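Local atomic coordinates of 4-alpha-glucanotransferase (Streptococcus agalactiae, PDB entry 6M6T), a protein that is an amylomaltase of the TIM-barrel clan, a 4-alpha-glucanotransferase whose structure holds bound glycans in two pockets. Residues S63-N68 with E137-D142; A144-I149 with E227-P232; Q159-D162 with I166-R169. All blocks are in the same frame, centred on the assembly; numbering follows the deposited sequence.

Contact 1. Residues S63-N68 with E137-D142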
loop_
_atom_site.group_PDB
_atom_site.type_symbol
_atom_site.label_atom_id
_atom_site.label_comp_id
_atom_site.label_asym_id
_atom_site.label_seq_id
_atom_site.Cartn_x
_atom_site.Cartn_y
_atom_site.Cartn_z
ATOM N N SER A 63 -5.857 7.635 8.067
ATOM C CA SER A 63 -5.925 8.758 7.135
ATOM C C SER A 63 -5.420 8.308 5.778
ATOM O O SER A 63 -4.558 7.432 5.679
ATOM C CB SER A 63 -5.111 9.973 7.601
ATOM O OG SER A 63 -4.919 10.927 6.554
ATOM N N ALA A 64 -5.962 8.932 4.733
ATOM C CA ALA A 64 -5.578 8.632 3.360
ATOM C C ALA A 64 -4.224 9.217 2.945
ATOM O O ALA A 64 -3.800 8.972 1.809
ATOM C CB ALA A 64 -6.662 9.141 2.408
ATOM N N VAL A 65 -3.570 10.021 3.792
ATOM C CA VAL A 65 -2.342 10.712 3.408
ATOM C C VAL A 65 -1.255 10.610 4.458
ATOM O O VAL A 65 -0.081 10.863 4.161
ATOM C CB VAL A 65 -2.585 12.207 3.119
ATOM C CG1 VAL A 65 -3.330 12.389 1.819
ATOM C CG2 VAL A 65 -3.299 12.869 4.283
ATOM N N ALA A 66 -1.627 10.303 5.699
ATOM C CA ALA A 66 -0.654 10.370 6.780
ATOM C C ALA A 66 0.376 9.267 6.616
ATOM O O ALA A 66 0.086 8.196 6.063
ATOM C CB ALA A 66 -1.327 10.254 8.146
ATOM N N GLY A 67 1.588 9.541 7.094
ATOM C CA GLY A 67 2.660 8.566 7.000
ATOM C C GLY A 67 2.626 7.573 8.143
ATOM O O GLY A 67 2.492 7.955 9.309
ATOM N N ASN A 68 2.745 6.291 7.813
ATOM C CA ASN A 68 2.908 5.275 8.848
ATOM C C ASN A 68 4.169 5.555 9.648
ATOM O O ASN A 68 5.285 5.451 9.129
ATOM C CB ASN A 68 2.977 3.870 8.250
ATOM C CG ASN A 68 3.457 2.828 9.247
ATOM O OD1 ASN A 68 3.312 2.991 10.458
ATOM N ND2 ASN A 68 4.033 1.749 8.735
ATOM N N GLU A 137 1.572 20.656 3.444
ATOM C CA GLU A 137 0.663 19.562 3.776
ATOM C C GLU A 137 -0.328 20.124 4.798
ATOM O O GLU A 137 -0.126 20.036 6.011
ATOM C CB GLU A 137 1.421 18.334 4.323
ATOM C CG GLU A 137 2.744 18.050 3.631
ATOM C CD GLU A 137 2.589 17.425 2.238
ATOM O OE1 GLU A 137 1.433 17.167 1.821
ATOM O OE2 GLU A 137 3.629 17.192 1.563
ATOM N N LYS A 138 -1.402 20.739 4.303
ATOM C CA LYS A 138 -2.305 21.464 5.191
ATOM C C LYS A 138 -3.207 20.538 6.006
ATOM O O LYS A 138 -3.780 20.981 7.004
ATOM C CB LYS A 138 -3.136 22.460 4.378
ATOM C CG LYS A 138 -2.285 23.440 3.590
ATOM C CD LYS A 138 -2.999 24.768 3.351
ATOM C CE LYS A 138 -1.997 25.843 2.956
ATOM N NZ LYS A 138 -2.544 26.951 2.134
ATOM N N TRP A 139 -3.319 19.260 5.618
ATOM C CA TRP A 139 -4.142 18.245 6.282
ATOM C C TRP A 139 -3.563 17.765 7.597
ATOM O O TRP A 139 -4.207 16.929 8.254
ATOM C CB TRP A 139 -4.312 17.013 5.380
ATOM C CG TRP A 139 -2.964 16.444 4.949
ATOM C CD1 TRP A 139 -2.316 16.678 3.762
ATOM C CD2 TRP A 139 -2.081 15.602 5.721
ATOM N NE1 TRP A 139 -1.113 16.017 3.740
ATOM C CE2 TRP A 139 -0.944 15.352 4.926
ATOM C CE3 TRP A 139 -2.152 15.024 6.996
ATOM C CZ2 TRP A 139 0.107 14.564 5.368
ATOM C CZ3 TRP A 139 -1.117 14.250 7.425
ATOM C CH2 TRP A 139 0.001 14.020 6.617
ATOM N N VAL A 140 -2.363 18.214 7.977
ATOM C CA VAL A 140 -1.637 17.526 9.039
ATOM C C VAL A 140 -2.326 17.723 10.378
ATOM O O VAL A 140 -2.662 16.751 11.057
ATOM C CB VAL A 140 -0.168 17.973 9.102
ATOM C CG1 VAL A 140 0.533 17.258 10.236
ATOM C CG2 VAL A 140 0.540 17.654 7.820
ATOM N N THR A 141 -2.590 18.982 10.747
ATOM C CA THR A 141 -2.976 19.296 12.124
ATOM C C THR A 141 -4.266 18.594 12.537
ATOM O O THR A 141 -4.395 18.158 13.682
ATOM C CB THR A 141 -3.100 20.816 12.315
ATOM O OG1 THR A 141 -4.199 21.316 11.542
ATOM C CG2 THR A 141 -1.827 21.513 11.868
ATOM N N ASP A 142 -5.238 18.460 11.631
ATOM C CA ASP A 142 -6.479 17.852 12.101
ATOM C C ASP A 142 -6.375 16.338 12.160
ATOM O O ASP A 142 -7.046 15.707 12.991
ATOM C CB ASP A 142 -7.682 18.315 11.271
ATOM C CG ASP A 142 -8.590 19.310 12.062
ATOM O OD1 ASP A 142 -8.696 19.187 13.317
ATOM O OD2 ASP A 142 -9.180 20.229 11.441
#
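The indole of Trp139 lies between two valine methyls. Val65 CG2 stands 3.3 Å from Trp139 CD2 on one face, while CG2 of Val140, its own neighbour in sequence, sits toward the rim of the opposite face. The first of these is a CH-pi contact over the face, close to the fused CD2-CE2 bond, with Val65 CG2 3.5 Å from the centroid of the five-membered ring and 18° off its normal. At the far end of the benzene ring Ala66 approaches obliquely, its CA 3.7 Å from Trp139 CH2 and its CB 4.1 Å from CZ3. The ring reaches this place because Trp139 CG is set between its backbone N and carbonyl carbon (chi1 55°), turning the indole toward the oncoming valine. Its NE1 makes a weak, long hydrogen bond to Glu137 OE1, across a type I turn that runs from Glu137 to Val140 and leads into helix 140-152. In the TIM-barrel fold the other segment belongs to the loop that follows barrel strand 43-45, and the contact joins this loop to the turn that opens helix 140-152. Within the loop Ser63 OG accepts from Val65 N at 3.2 Å, an ST turn that shapes the backbone just ahead of the valine. Beyond the two segments, Val65 O and Gly67 N are hydrogen-bonded to Tyr196 and Gln192 of helix 182-208, and Tyr281 of helix 277-289 touches both Val65 and Trp139.

Contact 2. Residues A144-I149 with E227-P232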
loop_
_atom_site.group_PDB
_atom_site.type_symbol
_atom_site.label_atom_id
_atom_site.label_comp_id
_atom_site.label_asym_id
_atom_site.label_seq_id
_atom_site.Cartn_x
_atom_site.Cartn_y
_atom_site.Cartn_z
ATOM N N ALA A 144 -3.576 15.183 13.301
ATOM C CA ALA A 144 -2.837 15.084 14.558
ATOM C C ALA A 144 -3.786 15.202 15.746
ATOM O O ALA A 144 -3.624 14.510 16.764
ATOM C CB ALA A 144 -1.738 16.149 14.611
ATOM N N GLU A 145 -4.811 16.042 15.613
ATOM C CA GLU A 145 -5.828 16.114 16.651
ATOM C C GLU A 145 -6.637 14.829 16.698
ATOM O O GLU A 145 -6.985 14.358 17.780
ATOM C CB GLU A 145 -6.734 17.328 16.434
ATOM C CG GLU A 145 -5.995 18.644 16.560
ATOM C CD GLU A 145 -6.805 19.842 16.101
ATOM O OE1 GLU A 145 -8.051 19.724 16.042
ATOM O OE2 GLU A 145 -6.189 20.903 15.806
ATOM N N PHE A 146 -6.939 14.236 15.543
ATOM C CA PHE A 146 -7.622 12.946 15.551
ATOM C C PHE A 146 -6.833 11.919 16.350
ATOM O O PHE A 146 -7.381 11.234 17.216
ATOM C CB PHE A 146 -7.846 12.461 14.120
ATOM C CG PHE A 146 -8.551 11.127 14.027
ATOM C CD1 PHE A 146 -9.939 11.060 14.034
ATOM C CD2 PHE A 146 -7.826 9.944 13.906
ATOM C CE1 PHE A 146 -10.593 9.842 13.932
ATOM C CE2 PHE A 146 -8.471 8.722 13.807
ATOM C CZ PHE A 146 -9.862 8.671 13.822
ATOM N N MET A 147 -5.535 11.809 16.079
ATOM C CA MET A 147 -4.714 10.846 16.808
ATOM C C MET A 147 -4.625 11.184 18.290
ATOM O O MET A 147 -4.586 10.279 19.132
ATOM C CB MET A 147 -3.310 10.768 16.205
ATOM C CG MET A 147 -3.275 10.136 14.823
ATOM S SD MET A 147 -3.934 8.448 14.730
ATOM C CE MET A 147 -3.314 7.724 16.268
ATOM N N ALA A 148 -4.603 12.469 18.629
ATOM C CA ALA A 148 -4.549 12.842 20.035
ATOM C C ALA A 148 -5.841 12.467 20.756
ATOM O O ALA A 148 -5.820 11.859 21.835
ATOM C CB ALA A 148 -4.265 14.338 20.160
ATOM N N ILE A 149 -6.980 12.834 20.188
ATOM C CA ILE A 149 -8.239 12.462 20.812
ATOM C C ILE A 149 -8.349 10.944 20.903
ATOM O O ILE A 149 -8.824 10.399 21.907
ATOM C CB ILE A 149 -9.421 13.088 20.048
ATOM C CG1 ILE A 149 -9.259 14.606 19.975
ATOM C CG2 ILE A 149 -10.725 12.765 20.732
ATOM C CD1 ILE A 149 -10.310 15.287 19.148
ATOM N N GLU A 227 -11.095 11.337 8.137
ATOM C CA GLU A 227 -11.979 11.761 7.053
ATOM C C GLU A 227 -13.447 11.527 7.407
ATOM O O GLU A 227 -14.302 12.382 7.138
ATOM C CB GLU A 227 -11.606 11.033 5.753
ATOM C CG GLU A 227 -10.510 11.729 4.938
ATOM C CD GLU A 227 -9.100 11.332 5.368
ATOM O OE1 GLU A 227 -8.931 10.225 5.935
ATOM O OE2 GLU A 227 -8.159 12.126 5.131
ATOM N N VAL A 228 -13.753 10.370 7.998
ATOM C CA VAL A 228 -15.079 10.110 8.551
ATOM C C VAL A 228 -15.421 11.121 9.628
ATOM O O VAL A 228 -16.598 11.427 9.858
ATOM C CB VAL A 228 -15.122 8.667 9.087
ATOM C CG1 VAL A 228 -16.416 8.401 9.836
ATOM C CG2 VAL A 228 -14.946 7.679 7.940
ATOM N N TRP A 229 -14.399 11.661 10.298
ATOM C CA TRP A 229 -14.582 12.670 11.331
ATOM C C TRP A 229 -14.839 14.066 10.748
ATOM O O TRP A 229 -15.888 14.672 11.003
ATOM C CB TRP A 229 -13.357 12.677 12.236
ATOM C CG TRP A 229 -13.573 13.371 13.515
ATOM C CD1 TRP A 229 -14.669 13.278 14.320
ATOM C CD2 TRP A 229 -12.676 14.283 14.154
ATOM N NE1 TRP A 229 -14.513 14.079 15.413
ATOM C CE2 TRP A 229 -13.297 14.708 15.341
ATOM C CE3 TRP A 229 -11.415 14.792 13.831
ATOM C CZ2 TRP A 229 -12.691 15.607 16.218
ATOM C CZ3 TRP A 229 -10.823 15.694 14.696
ATOM C CH2 TRP A 229 -11.460 16.089 15.877
ATOM N N THR A 230 -13.887 14.601 9.965
ATOM C CA THR A 230 -13.991 15.978 9.489
ATOM C C THR A 230 -14.865 16.134 8.252
ATOM O O THR A 230 -15.320 17.250 7.965
ATOM C CB THR A 230 -12.613 16.538 9.151
ATOM O OG1 THR A 230 -12.180 15.976 7.912
ATOM C CG2 THR A 230 -11.605 16.196 10.222
ATOM N N MET A 231 -15.088 15.064 7.495
ATOM C CA MET A 231 -15.815 15.143 6.228
ATOM C C MET A 231 -16.796 13.979 6.117
ATOM O O MET A 231 -16.709 13.160 5.196
ATOM C CB MET A 231 -14.837 15.142 5.056
ATOM C CG MET A 231 -13.943 16.369 4.932
ATOM S SD MET A 231 -12.809 16.170 3.527
ATOM C CE MET A 231 -11.573 15.071 4.227
ATOM N N PRO A 232 -17.766 13.889 7.036
ATOM C CA PRO A 232 -18.676 12.726 7.029
ATOM C C PRO A 232 -19.569 12.650 5.805
ATOM O O PRO A 232 -20.088 11.565 5.504
ATOM C CB PRO A 232 -19.509 12.929 8.299
ATOM C CG PRO A 232 -19.514 14.418 8.494
ATOM C CD PRO A 232 -18.155 14.886 8.049
#
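Phe146 and Trp229 both hold CG trans to the main-chain N (chi1 -180° and -164°), and these torsions bring the two side chains past each other in opposite directions between the two helices. Where they meet, Trp229 CE3 lies near the plane of the phenyl ring, at its edge, 4.0 Å from Phe146 CD1. The indole comes in tilted, so that from its own side the phenylalanine is met obliquely. Three residues after Phe146, Ile149 directs its side chain at the same indole: CD1 lies 3.6 Å from Trp229 CH2 and 3.8 Å from CZ2, the two side chains crossing at about a right angle. Both residues thus touch the six-membered ring of Trp229, Phe146 at CE3, with CB just beyond, and Ile149 at CH2 and CZ2. The packing between these segments is wholly apolar, and all three side chains are buried. The polar edge of the indole is nevertheless satisfied, because NE1 is hydrogen-bonded to the backbone O of Ile166; Trp229 also meets Arg169 in a cation-pi contact and Trp161 edge-to-face. The contact joins the short helix 226-230, in the region after barrel strand 212-217, to helix 140-152, which also packs on helices 171-180 and 182-208, while Glu227 and Met231 pack on Trp278 of helix 277-289.

Contact 3. Residues Q159-D162 with I166-R169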
loop_
_atom_site.group_PDB
_atom_site.type_symbol
_atom_site.label_atom_id
_atom_site.label_comp_id
_atom_site.label_asym_id
_atom_site.label_seq_id
_atom_site.Cartn_x
_atom_site.Cartn_y
_atom_site.Cartn_z
ATOM N N GLN A 159 -15.998 5.685 16.512
ATOM C CA GLN A 159 -17.419 5.473 16.759
ATOM C C GLN A 159 -17.728 5.224 18.231
ATOM O O GLN A 159 -18.869 5.442 18.658
ATOM C CB GLN A 159 -17.930 4.300 15.921
ATOM C CG GLN A 159 -17.960 4.578 14.425
ATOM C CD GLN A 159 -16.591 4.460 13.767
ATOM O OE1 GLN A 159 -15.684 3.815 14.303
ATOM N NE2 GLN A 159 -16.436 5.087 12.597
ATOM N N GLU A 160 -16.746 4.774 19.012
ATOM C CA GLU A 160 -16.968 4.421 20.407
ATOM C C GLU A 160 -16.285 5.385 21.382
ATOM O O GLU A 160 -16.103 5.037 22.554
ATOM C CB GLU A 160 -16.524 2.975 20.667
ATOM C CG GLU A 160 -15.052 2.681 20.332
ATOM C CD GLU A 160 -14.600 1.239 20.665
ATOM O OE1 GLU A 160 -13.406 0.914 20.398
ATOM O OE2 GLU A 160 -15.424 0.442 21.188
ATOM N N TRP A 161 -15.912 6.589 20.933
ATOM C CA TRP A 161 -15.468 7.607 21.884
ATOM C C TRP A 161 -16.604 7.888 22.863
ATOM O O TRP A 161 -17.752 7.502 22.643
ATOM C CB TRP A 161 -15.045 8.910 21.186
ATOM C CG TRP A 161 -13.804 8.831 20.314
ATOM C CD1 TRP A 161 -12.953 7.762 20.173
ATOM C CD2 TRP A 161 -13.285 9.864 19.454
ATOM N NE1 TRP A 161 -11.941 8.070 19.278
ATOM C CE2 TRP A 161 -12.124 9.350 18.827
ATOM C CE3 TRP A 161 -13.684 11.171 19.158
ATOM C CZ2 TRP A 161 -11.370 10.099 17.923
ATOM C CZ3 TRP A 161 -12.929 11.913 18.250
ATOM C CH2 TRP A 161 -11.788 11.372 17.645
ATOM N N ASP A 162 -16.273 8.565 23.963
ATOM C CA ASP A 162 -17.235 8.779 25.041
ATOM C C ASP A 162 -17.989 10.097 24.943
ATOM O O ASP A 162 -19.114 10.191 25.442
ATOM C CB ASP A 162 -16.533 8.709 26.401
ATOM C CG ASP A 162 -15.920 7.348 26.661
ATOM O OD1 ASP A 162 -15.385 6.761 25.687
ATOM O OD2 ASP A 162 -15.974 6.868 27.823
ATOM N N ILE A 166 -17.504 15.774 20.901
ATOM C CA ILE A 166 -16.270 15.728 20.124
ATOM C C ILE A 166 -16.432 14.812 18.919
ATOM O O ILE A 166 -15.800 15.028 17.882
ATOM C CB ILE A 166 -15.068 15.320 21.007
ATOM C CG1 ILE A 166 -13.772 15.866 20.416
ATOM C CG2 ILE A 166 -14.948 13.814 21.145
ATOM C CD1 ILE A 166 -13.768 17.353 20.210
ATOM N N ILE A 167 -17.305 13.808 19.010
ATOM C CA ILE A 167 -17.480 12.901 17.883
ATOM C C ILE A 167 -18.024 13.642 16.664
ATOM O O ILE A 167 -17.663 13.331 15.522
ATOM C CB ILE A 167 -18.373 11.719 18.307
ATOM C CG1 ILE A 167 -17.498 10.596 18.873
ATOM C CG2 ILE A 167 -19.233 11.242 17.153
ATOM C CD1 ILE A 167 -18.263 9.498 19.560
ATOM N N ARG A 168 -18.855 14.654 16.873
ATOM C CA ARG A 168 -19.374 15.447 15.768
ATOM C C ARG A 168 -18.860 16.885 15.807
ATOM O O ARG A 168 -19.543 17.802 15.346
ATOM C CB ARG A 168 -20.900 15.417 15.754
ATOM C CG ARG A 168 -21.509 15.415 17.132
ATOM C CD ARG A 168 -23.009 15.315 17.075
ATOM N NE ARG A 168 -23.579 15.385 18.413
ATOM C CZ ARG A 168 -23.657 14.343 19.230
ATOM N NH1 ARG A 168 -23.189 13.162 18.834
ATOM N NH2 ARG A 168 -24.192 14.484 20.439
ATOM N N ARG A 169 -17.663 17.084 16.362
ATOM C CA ARG A 169 -16.888 18.325 16.239
ATOM C C ARG A 169 -17.724 19.583 16.495
ATOM O O ARG A 169 -17.857 20.456 15.636
ATOM C CB ARG A 169 -16.217 18.415 14.864
ATOM C CG ARG A 169 -16.111 17.121 14.096
ATOM C CD ARG A 169 -15.398 17.361 12.790
ATOM N NE ARG A 169 -13.963 17.478 13.019
ATOM C CZ ARG A 169 -13.279 18.620 13.006
ATOM N NH1 ARG A 169 -13.906 19.766 12.750
ATOM N NH2 ARG A 169 -11.965 18.611 13.241
#
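Gln159 meets Ile167 through its backbone, O lying 4.2 Å from Ile167 CD1. Its side chain leaves the backbone away from the 166-169 segment. NE2 is hydrogen-bonded to the carbonyl of Ala223, and the side chain is about 10 Å from the bound AC1. Two residues further on, Trp161 carries most of the packing. Its CB lies against the end of Ile167, 3.7 Å from CD1, and Trp161 O lies beside the same methyl, so the isoleucine tip rests on both backbone and side chain. The indole itself leans toward Ile166, with CE3 3.5 Å from Ile166 CG2. Neither isoleucine lies squarely over a face or at an edge of the ring; both arrive obliquely. In Trp161 a chi1 of -67° sets CG beside the backbone N, and chi2 near -6° turns the CE3 side toward Ile166. In Ile166 a chi1 of -154° places CG1 anti to the backbone N, across the line to the indole, and leaves CG2 as the branch that meets CE3. The arrangement is a tight return of the chain, in which a loop residue packs back on the short helix 164-167 that begins a few residues later. That helix ends in a Schellman motif: Arg169, with positive phi, is the C-prime residue, its N bonded to Ile166 O at 3.2 Å, and Glu170 N reaches Ala165 O. Around the pair, Phe153 meets the Trp161 ring, Trp161 NE1 makes a weak bond to Lys156 O, and Ile166 packs on Ala173 and Tyr177 of helix 171-180.

In the fold
The three contacts follow a line on one side of the chain's centre: the centre of contact 2 lies about 10 Å from those of contacts 1 and 3, which are themselves about 20 Å apart. Contacts 1 and 2 share helix 140-152, contact 1 at the turn that leads into it, contact 2 in its middle. Along the chain contact 1 closes before contact 2 opens, and contact 3 is nested in the loop that contact 2 closes. A weak hydrogen bond from Ala64 N to Glu227 OE1 joins contacts 1 and 2, and Trp229 NE1 with Ile166 O joins contacts 2 and 3, so the three form one connected patch.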